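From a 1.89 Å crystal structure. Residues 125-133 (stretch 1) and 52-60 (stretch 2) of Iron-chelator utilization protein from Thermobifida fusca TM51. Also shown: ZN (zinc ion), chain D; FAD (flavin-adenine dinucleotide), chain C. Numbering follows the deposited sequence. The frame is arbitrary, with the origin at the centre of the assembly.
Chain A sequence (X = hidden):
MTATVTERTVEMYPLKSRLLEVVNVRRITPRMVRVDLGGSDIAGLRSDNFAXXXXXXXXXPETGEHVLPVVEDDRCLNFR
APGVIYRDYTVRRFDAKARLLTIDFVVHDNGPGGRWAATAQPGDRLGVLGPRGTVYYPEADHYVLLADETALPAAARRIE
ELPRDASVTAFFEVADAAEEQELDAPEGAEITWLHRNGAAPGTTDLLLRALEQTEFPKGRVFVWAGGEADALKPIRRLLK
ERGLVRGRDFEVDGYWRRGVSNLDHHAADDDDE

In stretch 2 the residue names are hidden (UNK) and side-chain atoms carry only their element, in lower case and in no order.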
ATOM      1  N   ARG A 125      11.765 -16.696   2.455  1.00 21.66           N
ATOM      2  CA  ARG A 125      12.526 -15.612   1.846  1.00 20.36           C
ATOM      3  C   ARG A 125      11.805 -15.038   0.630  1.00 16.94           C
ATOM      4  O   ARG A 125      11.073 -15.746  -0.065  1.00 21.49           O
ATOM      5  CB  ARG A 125      13.937 -16.106   1.480  1.00 26.12           C
ATOM      6  CG  ARG A 125      14.706 -16.615   2.706  1.00 24.66           C
ATOM      7  CD  ARG A 125      16.079 -17.220   2.387  1.00 36.95           C
ATOM      8  NE  ARG A 125      16.732 -17.699   3.613  1.00 37.18           N
ATOM      9  CZ  ARG A 125      16.761 -18.971   4.011  1.00 34.25           C
ATOM     10  NH1 ARG A 125      16.202 -19.924   3.274  1.00 32.38           N
ATOM     11  NH2 ARG A 125      17.377 -19.296   5.142  1.00 37.65           N
ATOM     12  N   LEU A 126      12.015 -13.747   0.386  1.00 17.49           N
ATOM     13  CA  LEU A 126      11.443 -13.071  -0.765  1.00 19.45           C
ATOM     14  C   LEU A 126      12.487 -12.207  -1.441  1.00 16.57           C
ATOM     15  O   LEU A 126      13.320 -11.592  -0.772  1.00 20.57           O
ATOM     16  CB  LEU A 126      10.256 -12.193  -0.351  1.00 17.74           C
ATOM     17  CG  LEU A 126       9.018 -12.894   0.206  1.00 21.20           C
ATOM     18  CD1 LEU A 126       7.975 -11.844   0.627  1.00 21.06           C
ATOM     19  CD2 LEU A 126       8.455 -13.851  -0.835  1.00 18.47           C
ATOM     20  N   GLY A 127      12.427 -12.147  -2.764  1.00 17.84           N
ATOM     21  CA  GLY A 127      13.173 -11.138  -3.496  1.00 17.58           C
ATOM     22  C   GLY A 127      12.494  -9.796  -3.268  1.00 22.00           C
ATOM     23  O   GLY A 127      11.261  -9.701  -3.261  1.00 15.92           O
ATOM     24  N   VAL A 128      13.290  -8.757  -3.055  1.00 19.54           N
ATOM     25  CA  VAL A 128      12.743  -7.430  -2.808  1.00 15.87           C
ATOM     26  C   VAL A 128      13.374  -6.429  -3.762  1.00 21.84           C
ATOM     27  O   VAL A 128      14.596  -6.183  -3.718  1.00 22.59           O
ATOM     28  CB  VAL A 128      12.968  -6.986  -1.348  1.00 19.99           C
ATOM     29  CG1 VAL A 128      12.385  -5.598  -1.126  1.00 25.26           C
ATOM     30  CG2 VAL A 128      12.334  -8.007  -0.381  1.00 21.31           C
ATOM     31  N   LEU A 129      12.551  -5.863  -4.644  1.00 19.86           N
ATOM     32  CA  LEU A 129      13.045  -4.888  -5.616  1.00 21.27           C
ATOM     33  C   LEU A 129      12.470  -3.496  -5.356  1.00 21.64           C
ATOM     34  O   LEU A 129      11.253  -3.325  -5.213  1.00 20.64           O
ATOM     35  CB  LEU A 129      12.722  -5.349  -7.044  1.00 19.70           C
ATOM     36  CG  LEU A 129      13.192  -4.427  -8.181  1.00 21.04           C
ATOM     37  CD1 LEU A 129      14.727  -4.378  -8.241  1.00 21.37           C
ATOM     38  CD2 LEU A 129      12.612  -4.897  -9.507  1.00 23.88           C
ATOM     39  N   GLY A 130      13.348  -2.495  -5.300  1.00 21.80           N
ATOM     40  CA  GLY A 130      12.921  -1.138  -5.035  1.00 21.74           C
ATOM     41  C   GLY A 130      12.990  -0.746  -3.566  1.00 20.05           C
ATOM     42  O   GLY A 130      13.630  -1.440  -2.781  1.00 21.86           O
ATOM     43  N   PRO A 131      12.320   0.354  -3.180  1.00 21.17           N
ATOM     44  CA  PRO A 131      11.437   1.193  -3.998  1.00 21.03           C
ATOM     45  C   PRO A 131      12.201   1.875  -5.121  1.00 22.71           C
ATOM     46  O   PRO A 131      13.381   2.142  -4.951  1.00 22.94           O
ATOM     47  CB  PRO A 131      10.912   2.240  -3.006  1.00 20.82           C
ATOM     48  CG  PRO A 131      11.189   1.682  -1.662  1.00 21.04           C
ATOM     49  CD  PRO A 131      12.442   0.881  -1.812  1.00 20.44           C
ATOM     50  N   ARG A 132      11.546   2.096  -6.251  1.00 22.13           N
ATOM     51  CA  ARG A 132      12.173   2.756  -7.390  1.00 26.22           C
ATOM     52  C   ARG A 132      12.526   4.197  -7.015  1.00 26.78           C
ATOM     53  O   ARG A 132      13.489   4.790  -7.521  1.00 29.10           O
ATOM     54  CB  ARG A 132      11.228   2.700  -8.592  1.00 26.80           C
ATOM     55  CG  ARG A 132      11.666   3.499  -9.825  1.00 29.32           C
ATOM     56  CD  ARG A 132      12.899   2.920 -10.504  1.00 28.90           C
ATOM     57  NE  ARG A 132      14.153   3.388  -9.913  1.00 26.94           N
ATOM     58  CZ  ARG A 132      15.339   3.215 -10.490  1.00 33.60           C
ATOM     59  NH1 ARG A 132      15.404   2.595 -11.661  1.00 27.74           N
ATOM     60  NH2 ARG A 132      16.454   3.653  -9.905  1.00 29.19           N
ATOM     61  N   GLY A 133      11.737   4.747  -6.102  1.00 26.61           N
ATOM     62  CA  GLY A 133      11.911   6.111  -5.650  1.00 27.91           C
ATOM     63  C   GLY A 133      10.819   6.487  -4.670  1.00 27.84           C
ATOM     64  O   GLY A 133      10.179   5.617  -4.077  1.00 22.56           O
ATOM     65  N   UNK A  52       5.504   4.743  -0.398  1.00 20.77           N
ATOM     66  CA  UNK A  52       6.648   3.993  -0.927  1.00 20.71           C
ATOM     67  C   UNK A  52       6.298   2.511  -1.034  1.00 21.77           C
ATOM     68  O   UNK A  52       5.654   1.954  -0.148  1.00 19.42           O
ATOM     69  o   UNK A  52       8.067   6.361  -0.943  1.00 23.04           O
ATOM     70  c   UNK A  52       7.885   4.145  -0.044  1.00 21.84           C
ATOM     71  c   UNK A  52       8.504   5.529  -0.113  1.00 21.94           C
ATOM     72  o   UNK A  52       9.456   5.763   0.664  1.00 24.18           O
ATOM     73  N   UNK A  53       6.709   1.870  -2.120  1.00 21.64           N
ATOM     74  CA  UNK A  53       6.385   0.454  -2.295  1.00 19.12           C
ATOM     75  C   UNK A  53       7.493  -0.297  -3.011  1.00 22.93           C
ATOM     76  O   UNK A  53       8.237   0.261  -3.821  1.00 19.08           O
ATOM     77  c   UNK A  53       4.784   2.803  -5.658  1.00 22.73           C
ATOM     78  n   UNK A  53       4.764   2.402  -4.398  1.00 20.48           N
ATOM     79  c   UNK A  53       5.204   0.650  -5.629  1.00 18.69           C
ATOM     80  c   UNK A  53       5.064   0.287  -3.059  1.00 18.61           C
ATOM     81  c   UNK A  53       5.018   1.047  -4.347  1.00 20.16           C
ATOM     82  n   UNK A  53       5.059   1.761  -6.421  1.00 23.39           N
ATOM     83  N   UNK A  54       7.581  -1.581  -2.706  1.00 20.71           N
ATOM     84  CA  UNK A  54       8.557  -2.461  -3.322  1.00 21.13           C
ATOM     85  C   UNK A  54       7.831  -3.448  -4.209  1.00 20.04           C
ATOM     86  O   UNK A  54       6.600  -3.576  -4.142  1.00 20.51           O
ATOM     87  c   UNK A  54       9.386  -3.235  -2.265  1.00 17.13           C
ATOM     88  c   UNK A  54       8.463  -4.019  -1.314  1.00 16.50           C
ATOM     89  c   UNK A  54      10.257  -2.292  -1.489  1.00 19.94           C
ATOM     90  N   UNK A  55       8.583  -4.141  -5.049  1.00 16.55           N
ATOM     91  CA  UNK A  55       8.055  -5.322  -5.708  1.00 16.36           C
ATOM     92  C   UNK A  55       8.611  -6.527  -4.977  1.00 17.37           C
ATOM     93  O   UNK A  55       9.827  -6.677  -4.833  1.00 17.38           O
ATOM     94  c   UNK A  55       8.142  -4.295  -9.479  1.00 26.16           C
ATOM     95  n   UNK A  55       6.269  -2.721 -10.041  1.00 26.14           N
ATOM     96  c   UNK A  55       7.089  -3.883 -10.495  1.00 28.14           C
ATOM     97  c   UNK A  55       7.504  -4.550  -8.108  1.00 23.91           C
ATOM     98  c   UNK A  55       8.428  -5.363  -7.201  1.00 19.94           C
ATOM     99  N   UNK A  56       7.716  -7.376  -4.495  1.00 16.88           N
ATOM    100  CA  UNK A  56       8.112  -8.621  -3.861  1.00 17.31           C
ATOM    101  C   UNK A  56       8.084  -9.750  -4.870  1.00 16.66           C
ATOM    102  O   UNK A  56       7.110  -9.917  -5.613  1.00 17.77           O
ATOM    103  c   UNK A  56       7.226  -7.925  -1.543  1.00 18.87           C
ATOM    104  c   UNK A  56       6.330  -8.365  -0.377  1.00 16.73           C
ATOM    105  c   UNK A  56       7.183  -8.951  -2.676  1.00 17.13           C
ATOM    106  c   UNK A  56       8.661  -7.679  -1.060  1.00 16.99           C
ATOM    107  N   UNK A  57       9.141 -10.552  -4.862  1.00 16.34           N
ATOM    108  CA  UNK A  57       9.293 -11.655  -5.802  1.00 18.18           C
ATOM    109  C   UNK A  57       9.116 -12.984  -5.077  1.00 18.60           C
ATOM    110  O   UNK A  57       9.895 -13.330  -4.186  1.00 19.52           O
ATOM    111  n   UNK A  57      10.829  -8.275  -8.215  1.00 18.99           N
ATOM    112  c   UNK A  57      11.104  -9.075  -9.287  1.00 19.52           C
ATOM    113  c   UNK A  57      11.636 -11.093 -11.073  1.00 23.12           C
ATOM    114  c   UNK A  57      11.096 -10.413  -8.835  1.00 19.77           C
ATOM    115  c   UNK A  57      10.790 -10.388  -7.429  1.00 18.53           C
ATOM    116  c   UNK A  57      11.378  -8.734 -10.618  1.00 20.95           C
ATOM    117  c   UNK A  57      10.639  -9.069  -7.098  1.00 20.35           C
ATOM    118  c   UNK A  57      11.635  -9.753 -11.489  1.00 22.49           C
ATOM    119  c   UNK A  57      10.669 -11.577  -6.503  1.00 18.40           C
ATOM    120  c   UNK A  57      11.371 -11.436  -9.750  1.00 22.70           C
ATOM    121  N   UNK A  58       8.077 -13.717  -5.471  1.00 19.84           N
ATOM    122  CA  UNK A  58       7.592 -14.879  -4.732  1.00 19.11           C
ATOM    123  C   UNK A  58       8.039 -16.200  -5.360  1.00 19.59           C
ATOM    124  O   UNK A  58       8.251 -16.272  -6.575  1.00 21.64           O
ATOM    125  c   UNK A  58       4.383 -11.626  -2.358  1.00 21.31           C
ATOM    126  c   UNK A  58       5.147 -12.514  -4.458  1.00 20.45           C
ATOM    127  c   UNK A  58       4.607 -11.462  -3.708  1.00 18.95           C
ATOM    128  c   UNK A  58       5.230 -13.869  -2.496  1.00 19.40           C
ATOM    129  c   UNK A  58       5.465 -13.722  -3.856  1.00 17.88           C
ATOM    130  c   UNK A  58       4.688 -12.835  -1.748  1.00 20.30           C
ATOM    131  c   UNK A  58       6.047 -14.863  -4.663  1.00 16.46           C
ATOM    132  N   UNK A  59       8.129 -17.263  -4.544  1.00 22.92           N
ATOM    133  CA  UNK A  59       8.337 -18.615  -5.082  1.00 27.14           C
ATOM    134  C   UNK A  59       7.084 -19.125  -5.790  1.00 33.36           C
ATOM    135  O   UNK A  59       5.984 -18.661  -5.481  1.00 26.48           O
ATOM    136  c   UNK A  59       7.839 -18.747  -2.756  1.00 26.07           C
ATOM    137  c   UNK A  59       8.007 -17.274  -3.072  1.00 22.11           C
ATOM    138  c   UNK A  59       8.628 -19.450  -3.832  1.00 25.83           C
ATOM    139  N   UNK A  60       7.247 -20.041  -6.738  1.00 35.51           N
ATOM    140  CA  UNK A  60       6.110 -20.766  -7.289  1.00 44.07           C
ATOM    141  C   UNK A  60       5.813 -21.957  -6.394  1.00 50.18           C
ATOM    142  O   UNK A  60       6.653 -22.847  -6.239  1.00 56.71           O
ATOM    143  c   UNK A  60       5.168 -21.877  -9.367  1.00 50.68           C
ATOM    144  o   UNK A  60       4.512 -22.738  -8.779  1.00 55.78           O
ATOM    145  c   UNK A  60       6.381 -21.226  -8.720  1.00 47.32           C
ATOM    146  n   UNK A  60       4.861 -21.458 -10.586  1.00 45.36           N
TER
HETATM  147 ZN    ZN D 302       5.006   2.075  -8.573  0.85 22.98          ZN
HETATM  148  PA  FAD C 301      -2.860 -11.479  -8.307  1.00 21.82           P
HETATM  149  O1A FAD C 301      -2.174 -12.638  -9.044  1.00 20.87           O
HETATM  150  O2A FAD C 301      -2.267 -10.084  -8.735  1.00 17.84           O
HETATM  151  O5B FAD C 301      -4.400 -11.439  -8.779  1.00 21.56           O
HETATM  152  C5B FAD C 301      -5.130 -12.607  -8.889  1.00 21.87           C
HETATM  153  C4B FAD C 301      -6.627 -12.293  -8.695  1.00 22.20           C
HETATM  154  O4B FAD C 301      -6.917 -11.907  -7.379  1.00 23.45           O
HETATM  155  C3B FAD C 301      -7.104 -11.210  -9.566  1.00 23.19           C
HETATM  156  O3B FAD C 301      -8.381 -11.577  -9.980  1.00 26.54           O
HETATM  157  C2B FAD C 301      -7.160 -10.068  -8.716  1.00 20.03           C
HETATM  158  O2B FAD C 301      -8.190  -9.144  -9.045  1.00 22.20           O
HETATM  159  C1B FAD C 301      -7.471 -10.633  -7.395  1.00 21.50           C
HETATM  160  N9A FAD C 301      -6.939  -9.893  -6.259  1.00 20.62           N
HETATM  161  C8A FAD C 301      -5.730  -9.298  -6.170  1.00 21.27           C
HETATM  162  N7A FAD C 301      -5.612  -8.740  -4.958  1.00 21.62           N
HETATM  163  C5A FAD C 301      -6.737  -9.018  -4.259  1.00 18.92           C
HETATM  164  C6A FAD C 301      -7.185  -8.712  -2.973  1.00 22.14           C
HETATM  165  N6A FAD C 301      -6.354  -7.967  -2.094  1.00 17.97           N
HETATM  166  N1A FAD C 301      -8.395  -9.137  -2.573  1.00 21.45           N
HETATM  167  C2A FAD C 301      -9.186  -9.853  -3.401  1.00 21.59           C
HETATM  168  N3A FAD C 301      -8.788 -10.163  -4.639  1.00 22.61           N
HETATM  169  C4A FAD C 301      -7.583  -9.744  -5.086  1.00 21.02           C
HETATM  170  N1  FAD C 301      -1.618  -5.170  -1.249  1.00 15.73           N
HETATM  171  C2  FAD C 301      -1.473  -5.520   0.030  1.00 17.67           C
HETATM  172  O2  FAD C 301      -2.066  -6.496   0.465  1.00 15.75           O
HETATM  173  N3  FAD C 301      -0.646  -4.767   0.819  1.00 16.35           N
HETATM  174  C4  FAD C 301       0.016  -3.693   0.340  1.00 16.61           C
HETATM  175  O4  FAD C 301       0.747  -3.066   1.095  1.00 16.97           O
HETATM  176  C4X FAD C 301      -0.125  -3.298  -0.991  1.00 16.94           C
HETATM  177  N5  FAD C 301       0.522  -2.203  -1.535  1.00 19.03           N
HETATM  178  C5X FAD C 301       0.350  -1.895  -2.841  1.00 17.54           C
HETATM  179  C6  FAD C 301       1.009  -0.794  -3.398  1.00 19.70           C
HETATM  180  C7  FAD C 301       0.860  -0.498  -4.601  1.00 18.41           C
HETATM  181  C7M FAD C 301       1.638   0.736  -5.095  1.00 17.84           C
HETATM  182  C8  FAD C 301       0.164  -1.095  -5.437  1.00 16.34           C
HETATM  183  C8M FAD C 301       0.005  -0.688  -6.875  1.00 20.12           C
HETATM  184  C9  FAD C 301      -0.550  -2.200  -5.058  1.00 17.20           C
HETATM  185  C9A FAD C 301      -0.546  -2.769  -3.639  1.00 15.71           C
HETATM  186  N10 FAD C 301      -1.164  -3.804  -3.093  1.00 18.08           N
HETATM  187  C10 FAD C 301      -0.983  -4.096  -1.786  1.00 16.31           C
HETATM  188  C1' FAD C 301      -2.067  -4.635  -3.919  1.00 15.48           C
HETATM  189  C2' FAD C 301      -1.398  -5.861  -4.460  1.00 16.98           C
HETATM  190  O2' FAD C 301      -0.350  -5.495  -5.267  1.00 17.67           O
HETATM  191  C3' FAD C 301      -2.471  -6.688  -5.252  1.00 19.30           C
HETATM  192  O3' FAD C 301      -3.520  -6.947  -4.373  1.00 16.51           O
HETATM  193  C4' FAD C 301      -1.952  -7.916  -5.950  1.00 20.18           C
HETATM  194  O4' FAD C 301      -2.801  -8.271  -6.958  1.00 19.00           O
HETATM  195  C5' FAD C 301      -1.819  -9.136  -5.024  1.00 18.16           C
HETATM  196  O5' FAD C 301      -1.020 -10.159  -5.569  1.00 19.43           O
HETATM  197  P   FAD C 301      -1.713 -11.568  -5.750  1.00 19.29           P
HETATM  198  O1P FAD C 301      -0.591 -12.398  -6.410  1.00 20.74           O
HETATM  199  O2P FAD C 301      -2.330 -11.876  -4.358  1.00 19.95           O
HETATM  200  O3P FAD C 301      -2.890 -11.881  -6.757  1.00 22.02           O
HETATM  201  O   HOH W   1       7.844   4.027  -4.139  1.00 20.39           O
HETATM  202  O   HOH W   2       8.545   2.016  -6.063  1.00 25.41           O
HETATM  203  O   HOH W   3       5.146   4.229  -8.272  1.00 28.46           O
HETATM  204  O   HOH W   4       7.280   2.018  -8.592  1.00 21.44           O
HETATM  205  O   HOH W   5       5.076  -0.086  -8.845  1.00 22.08           O

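Position 52 carries two carbons, the second bearing two oxygens: a short carboxylate. Its CB lies 4.4 Å from P131 CG, so it brushes the proline ring at the margin of the pairing. This is D52.

At position 53 one carbon leads to a five-membered ring of three carbons and two nitrogens. The CA-to-CB bond points away from stretch 1, and one ring nitrogen sits 2.2 Å from the zinc. The residue is H53, its ligand atom NE2, with FAD C7M over one ring face. Its backbone serves stretch 1 instead: P131 CA makes a CA-H...O contact of 3.3 Å with H53 O, and water 2 joins that same oxygen to R132 N.

Position 54 has three carbons, forked at the first. One branch lies 3.9 Å from V128 CG1 and also 3.9 Å from P131 CD, a compact apolar fit. It is V54.

Position 55 shows four carbons in a row ending in nitrogen. Its CB is 4.3 Å from L129 CB, yet the chain's end leads away, and its nitrogen is hydrogen-bonded elsewhere in the structure. This is K55.

Four carbons forked at the second mark position 56. One terminal carbon reaches V128 CG2 at 3.7 Å, the other L126 CD1 at 4.0 Å, so the fork spans two neighbours. The residue is L56.

Position 57 holds one carbon and fused five- and six-membered rings with eight carbons and one nitrogen; that nitrogen lies 3.7 Å from L129 CB. Only tryptophan supplies such rings: W57. Its NE1 is buried without a polar partner. A CB on G127 would fall about 3.0 Å from W57 CB, so the bare glycine leaves room here.

One carbon and a six-carbon ring define position 58. CB points away, but the ring swings back until one carbon stands 3.6 Å from L126 CD2. It is F58.

At position 59 three carbons close onto the backbone nitrogen; the one bonded to N is 4.1 Å from L126 CD2. This is P59.

Position 60 has two carbons, the second carrying one oxygen and one nitrogen, and touches nothing on stretch 1: N60.

The contact works as an antiparallel ladder. K55 and L129 exchange two hydrogen bonds, N to O, each 2.8 Å; W57 N donates to G127 O at 2.8 Å, and G127 N to W57 O at 3.1 Å. Between these pairs V128 faces L56 on one side of the sheet, while L129, K55 and W57 occupy the other. Backbone sets register; apolar side chains fill it.

Stretch 2 52-60: DHVKLWFPN
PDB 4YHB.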